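PDB 5HOS: cellulase from Xanthomonas axonopodis pv. citri, which probably hydrolyses internal beta-1,4-glucosidic bonds of cellulose, as an endo-glucanase of glycosyl hydrolase family 5. Local coordinates for residues A[185-191]-A[221-227]. Sequence-based numbering, arbitrary orientation.
Sequences TNLILVP and LNRYAIE. With SO4 (sulfate ion), chain B.
From just before strand 224-231, Arg223 reaches over the loop that leads into the preceding strand, 188-191, where Thr185 O accepts a hydrogen bond and Leu187 lies alongside. From CB, the chain of Arg223 continues with CG anti to the backbone N (chi1 -161°) and stays extended to NE, which carries the guanidinium past the backbone of 185-187. CG lies near sulfate O1, and Arg223 CD passes 3.3 Å from Thr185 O. Arg223 NE donates an almost straight hydrogen bond to sulfate O1 (3.1 Å), while CZ lies by Leu187 N, which sits over one face of the guanidinium. At the tip the two nitrogens part: NH2 donates to sulfate O3, and Arg223 NH1 donates to Thr185 O at 3.0 Å, the oxygen lying in the guanidinium plane. The sulfate probably comes from the crystallisation liquor; Tyr29, Lys28 and Arg266 also bind it.

Beyond this end the backbones pair as parallel strands. Ile188 N bonds to Arg223 O, Ala225 N to Ile188 O, Val190 N to Ala225 O (2.9 Å) and Glu227 N to Val190 O. Leu189 CD2 packs on Ala225 CB at 4.0 Å on the barrel-interior face, touching Met299, whereas Val190 CG2 meets Tyr224 CD2 on the outer face. Glu227 OE1 lies 3.6 Å from Leu189 CB; Glu227 OE2 forms a salt bridge with Arg72 and a hydrogen bond with His229.

Strands 188-191 and 224-231 are neighbours in the (beta/alpha)8 barrel, flanked by strands 152-155 and 267-273, with helix 165-181 packed against Ile188 and Val190.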
loop_
_atom_site.group_PDB
_atom_site.type_symbol
_atom_site.label_atom_id
_atom_site.label_comp_id
_atom_site.label_asym_id
_atom_site.label_seq_id
_atom_site.Cartn_x
_atom_site.Cartn_y
_atom_site.Cartn_z
ATOM N N THR A 185 7.338 -14.411 10.015
ATOM C CA THR A 185 8.155 -13.291 10.459
ATOM C C THR A 185 8.161 -12.099 9.513
ATOM O O THR A 185 8.941 -11.168 9.701
ATOM C CB THR A 185 9.610 -13.745 10.634
ATOM O OG1 THR A 185 10.078 -14.279 9.388
ATOM C CG2 THR A 185 9.702 -14.801 11.709
ATOM N N ASN A 186 7.275 -12.110 8.523
ATOM C CA ASN A 186 7.223 -11.061 7.524
ATOM C C ASN A 186 6.926 -9.688 8.102
ATOM O O ASN A 186 6.266 -9.552 9.137
ATOM C CB ASN A 186 6.137 -11.350 6.491
ATOM C CG ASN A 186 6.204 -12.763 5.943
ATOM O OD1 ASN A 186 6.014 -13.728 6.687
ATOM N ND2 ASN A 186 6.436 -12.892 4.668
ATOM N N LEU A 187 7.392 -8.674 7.394
ATOM C CA LEU A 187 7.010 -7.316 7.688
ATOM C C LEU A 187 5.520 -7.143 7.418
ATOM O O LEU A 187 5.013 -7.610 6.385
ATOM C CB LEU A 187 7.792 -6.358 6.818
ATOM C CG LEU A 187 7.373 -4.898 6.869
ATOM C CD1 LEU A 187 7.712 -4.284 8.224
ATOM C CD2 LEU A 187 8.007 -4.161 5.711
ATOM N N ILE A 188 4.845 -6.464 8.346
ATOM C CA ILE A 188 3.434 -6.143 8.211
ATOM C C ILE A 188 3.264 -4.628 8.106
ATOM O O ILE A 188 3.820 -3.893 8.890
ATOM C CB ILE A 188 2.597 -6.668 9.406
ATOM C CG1 ILE A 188 2.696 -8.190 9.508
ATOM C CG2 ILE A 188 1.134 -6.246 9.250
ATOM C CD1 ILE A 188 2.196 -8.755 10.820
ATOM N N LEU A 189 2.464 -4.176 7.136
ATOM C CA LEU A 189 2.081 -2.779 7.018
ATOM C C LEU A 189 0.651 -2.612 7.539
ATOM O O LEU A 189 -0.287 -3.263 7.041
ATOM C CB LEU A 189 2.200 -2.304 5.569
ATOM C CG LEU A 189 3.571 -2.446 4.900
ATOM C CD1 LEU A 189 3.519 -1.876 3.495
ATOM C CD2 LEU A 189 4.684 -1.792 5.695
ATOM N N VAL A 190 0.506 -1.745 8.543
ATOM C CA VAL A 190 -0.738 -1.582 9.316
ATOM C C VAL A 190 -1.299 -0.186 9.047
ATOM O O VAL A 190 -0.676 0.813 9.417
ATOM C CB VAL A 190 -0.475 -1.705 10.833
ATOM C CG1 VAL A 190 -1.791 -1.718 11.607
ATOM C CG2 VAL A 190 0.326 -2.960 11.139
ATOM N N PRO A 191 -2.458 -0.093 8.383
ATOM C CA PRO A 191 -3.045 1.216 8.129
ATOM C C PRO A 191 -3.912 1.672 9.305
ATOM O O PRO A 191 -4.326 0.853 10.119
ATOM C CB PRO A 191 -3.932 0.946 6.927
ATOM C CG PRO A 191 -4.440 -0.440 7.188
ATOM C CD PRO A 191 -3.351 -1.175 7.937
ATOM N N LEU A 221 5.996 -9.944 17.247
ATOM C CA LEU A 221 7.386 -10.036 16.753
ATOM C C LEU A 221 8.051 -8.677 16.481
ATOM O O LEU A 221 9.192 -8.624 16.054
ATOM C CB LEU A 221 7.453 -10.904 15.485
ATOM C CG LEU A 221 6.980 -12.362 15.561
ATOM C CD1 LEU A 221 7.299 -13.089 14.264
ATOM C CD2 LEU A 221 7.602 -13.121 16.724
ATOM N N ASN A 222 7.350 -7.582 16.740
ATOM C CA ASN A 222 7.881 -6.238 16.549
ATOM C C ASN A 222 8.533 -6.000 15.175
ATOM O O ASN A 222 9.648 -5.515 15.085
ATOM C CB ASN A 222 8.846 -5.888 17.684
ATOM C CG ASN A 222 9.051 -4.388 17.835
ATOM O OD1 ASN A 222 8.249 -3.580 17.354
ATOM N ND2 ASN A 222 10.123 -4.011 18.505
ATOM N N ARG A 223 7.813 -6.341 14.105
ATOM C CA ARG A 223 8.288 -6.090 12.749
ATOM C C ARG A 223 7.143 -5.595 11.878
ATOM O O ARG A 223 6.544 -6.357 11.108
ATOM C CB ARG A 223 8.929 -7.331 12.135
ATOM C CG ARG A 223 9.807 -6.959 10.949
ATOM C CD ARG A 223 10.063 -8.116 10.012
ATOM N NE ARG A 223 10.743 -7.667 8.800
ATOM C CZ ARG A 223 11.069 -8.460 7.781
ATOM N NH1 ARG A 223 10.789 -9.764 7.812
ATOM N NH2 ARG A 223 11.682 -7.945 6.721
ATOM N N TYR A 224 6.859 -4.309 12.018
ATOM C CA TYR A 224 5.743 -3.678 11.315
ATOM C C TYR A 224 6.016 -2.208 11.083
ATOM O O TYR A 224 6.949 -1.638 11.645
ATOM C CB TYR A 224 4.450 -3.861 12.116
ATOM C CG TYR A 224 4.346 -3.020 13.378
ATOM C CD1 TYR A 224 5.047 -3.359 14.539
ATOM C CD2 TYR A 224 3.543 -1.889 13.411
ATOM C CE1 TYR A 224 4.937 -2.590 15.696
ATOM C CE2 TYR A 224 3.427 -1.119 14.552
ATOM C CZ TYR A 224 4.129 -1.467 15.692
ATOM O OH TYR A 224 3.987 -0.679 16.809
ATOM N N ALA A 225 5.206 -1.602 10.223
ATOM C CA ALA A 225 5.207 -0.162 10.045
ATOM C C ALA A 225 3.774 0.287 9.866
ATOM O O ALA A 225 2.920 -0.501 9.470
ATOM C CB ALA A 225 6.047 0.244 8.840
ATOM N N ILE A 226 3.532 1.550 10.195
ATOM C CA ILE A 226 2.233 2.175 10.002
ATOM C C ILE A 226 2.171 2.661 8.563
ATOM O O ILE A 226 3.036 3.410 8.111
ATOM C CB ILE A 226 2.026 3.364 10.966
ATOM C CG1 ILE A 226 2.189 2.918 12.429
ATOM C CG2 ILE A 226 0.667 4.021 10.736
ATOM C CD1 ILE A 226 1.272 1.787 12.858
ATOM N N GLU A 227 1.131 2.247 7.858
ATOM C CA GLU A 227 0.942 2.601 6.461
ATOM C C GLU A 227 0.103 3.855 6.395
ATOM O O GLU A 227 -0.981 3.892 6.966
ATOM C CB GLU A 227 0.237 1.475 5.718
ATOM C CG GLU A 227 -0.173 1.844 4.294
ATOM C CD GLU A 227 -0.675 0.680 3.472
ATOM O OE1 GLU A 227 -0.301 -0.456 3.761
ATOM O OE2 GLU A 227 -1.438 0.910 2.507
HETATM S S SO4 B . 12.176 -4.236 7.856
HETATM O O1 SO4 B . 11.345 -4.656 9.012
HETATM O O2 SO4 B . 13.598 -4.525 8.153
HETATM O O3 SO4 B . 11.763 -4.976 6.653
HETATM O O4 SO4 B . 12.038 -2.781 7.647
HETATM O O HOH W 1 10.757 -12.801 7.121
HETATM O O HOH W 2 -2.136 -2.268 4.889
#